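Local structure of FKBP-type peptidyl-prolyl cis-trans isomerase fkpA (Escherichia coli, 1Q6H) at the interface of chains A and B. The protein catalyses the cis-trans isomerisation of peptide bonds preceding proline and acts as a chaperone in protein folding in the periplasm. Coordinates in Å, arbitrary orientation; residue numbers count along the deposited sequence, not the author numbering. Chains: chain A/B, FKBP-type peptidyl-prolyl cis-trans isomerase fkpA.

The interface of chains A and B. Residues chain A 57-58, 61, 66, 68, 73; chain B 25-26, 28-30, 33.
A:Gly57 lies over the ring of B:Tyr25 in a CH-pi contact. CA of A:Gly57 sits over the face of the B:Tyr25 ring, 3.7 Å from its centroid. CG of B:Tyr25 is anti to the backbone N (chi1 -172°), which turns a ring face towards A:Gly57 in helix 51-62 of chain A. A:Leu68 and B:Tyr25 lie alongside each other, pointing opposite ways. CD1 of A:Leu68 comes 3.9 Å from CD1 of B:Tyr25 and also touches the methyl of B:Ala26. The phenol OH of B:Tyr25 touches CA and C of A:Ser66, without a hydrogen bond. An alanine here lacks the ring, which would probably open a gap between A:Gly57 and A:Leu68 and leave the glycine CA without its CH-pi partner.

Glycines and alanines at the contact are consistent with close approach of the helix backbones. CA of B:Ala29 is 3.3 Å from the carbonyl O of A:Gly57. The methyl CB of A:Ala61 packs against the backbone of B:Ala29, and CG2 of A:Val58 meets CA of B:Gly28. From another direction the CD1 tip of A:Ile73 presses on CB of B:Ala29, a tight contact at 3.4 Å.

No direct polar bond crosses this patch. Water 1 O lies 2.6 Å from A:Ala61 O and bridges it to B:Arg33 NE, at the edge of the guanidinium plane. Within chain A, A:Ser66 OG donates to A:Leu68 O at 2.6 Å and accepts from A:Leu68 N. These bonds are likely to hold the loop in shape beside the ring.

The interface is two-fold symmetric, so the contact recurs with the chains exchanged. This pairing is consistent with a dimer. Helix 19-43 of chain B thus packs against helix 51-62, the following loop and the start of long helix 70-112 of chain A.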
# COMPACT_ATOMS: atom_id res chain seq x y z
N GLY A 57 22.24 -6.18 -5.27
CA GLY A 57 20.95 -6.64 -5.74
C GLY A 57 20.32 -5.66 -6.73
O GLY A 57 19.77 -6.06 -7.77
N VAL A 58 20.38 -4.37 -6.43
CA VAL A 58 19.83 -3.41 -7.36
C VAL A 58 20.52 -3.53 -8.71
O VAL A 58 19.88 -3.64 -9.76
CB VAL A 58 19.98 -1.95 -6.87
CG1 VAL A 58 19.41 -0.99 -7.92
CG2 VAL A 58 19.32 -1.77 -5.51
N ALA A 61 19.89 -7.06 -10.57
CA ALA A 61 18.54 -7.13 -11.13
C ALA A 61 18.33 -6.14 -12.29
O ALA A 61 17.70 -6.45 -13.32
CB ALA A 61 17.52 -6.90 -10.06
N SER A 66 20.12 -11.06 -11.64
CA SER A 66 19.93 -11.29 -10.22
C SER A 66 20.31 -12.71 -9.80
O SER A 66 19.94 -13.69 -10.47
CB SER A 66 18.48 -11.09 -9.87
OG SER A 66 18.29 -11.48 -8.51
N LEU A 68 19.14 -14.09 -7.43
CA LEU A 68 17.91 -14.68 -6.95
C LEU A 68 16.84 -14.60 -8.03
O LEU A 68 16.61 -13.53 -8.58
CB LEU A 68 17.45 -13.90 -5.71
CG LEU A 68 18.36 -14.00 -4.49
CD1 LEU A 68 17.76 -13.18 -3.33
CD2 LEU A 68 18.58 -15.43 -4.08
N ILE A 73 13.40 -14.26 -4.69
CA ILE A 73 13.23 -12.92 -4.16
C ILE A 73 11.98 -12.87 -3.29
O ILE A 73 12.05 -12.41 -2.14
CB ILE A 73 13.12 -11.91 -5.27
CG1 ILE A 73 14.47 -11.69 -5.94
CG2 ILE A 73 12.57 -10.61 -4.75
CD1 ILE A 73 14.43 -10.66 -6.98
N TYR B 25 20.02 -8.25 -0.32
CA TYR B 25 20.16 -8.47 -1.75
C TYR B 25 18.77 -8.59 -2.37
O TYR B 25 18.50 -8.00 -3.41
CB TYR B 25 20.97 -9.72 -2.02
CG TYR B 25 21.32 -9.92 -3.47
CD1 TYR B 25 20.42 -10.54 -4.34
CD2 TYR B 25 22.55 -9.52 -3.98
CE1 TYR B 25 20.74 -10.73 -5.69
CE2 TYR B 25 22.89 -9.73 -5.31
CZ TYR B 25 21.96 -10.34 -6.16
OH TYR B 25 22.26 -10.55 -7.49
N ALA B 26 17.89 -9.33 -1.71
CA ALA B 26 16.55 -9.53 -2.22
C ALA B 26 15.82 -8.21 -2.31
O ALA B 26 15.17 -7.92 -3.33
CB ALA B 26 15.80 -10.47 -1.36
N GLY B 28 17.15 -5.25 -2.57
CA GLY B 28 17.76 -4.54 -3.67
C GLY B 28 17.29 -5.00 -5.05
O GLY B 28 16.96 -4.21 -5.91
N ALA B 29 17.31 -6.31 -5.27
CA ALA B 29 16.87 -6.89 -6.53
C ALA B 29 15.43 -6.48 -6.81
O ALA B 29 15.05 -6.22 -7.94
CB ALA B 29 17.01 -8.43 -6.46
N SER B 30 14.63 -6.41 -5.76
CA SER B 30 13.26 -6.02 -5.93
C SER B 30 13.16 -4.58 -6.41
O SER B 30 12.28 -4.23 -7.22
CB SER B 30 12.49 -6.21 -4.64
OG SER B 30 11.16 -5.80 -4.84
N ARG B 33 14.25 -4.57 -10.08
CA ARG B 33 13.17 -5.08 -10.89
C ARG B 33 12.10 -4.01 -11.13
O ARG B 33 11.58 -3.84 -12.25
CB ARG B 33 12.56 -6.28 -10.20
CG ARG B 33 11.24 -6.71 -10.76
CD ARG B 33 11.25 -6.92 -12.25
NE ARG B 33 12.27 -7.88 -12.67
CZ ARG B 33 12.19 -9.20 -12.47
NH1 ARG B 33 11.14 -9.75 -11.86
NH2 ARG B 33 13.17 -9.98 -12.89
O HOH W 1 15.26 -7.39 -13.58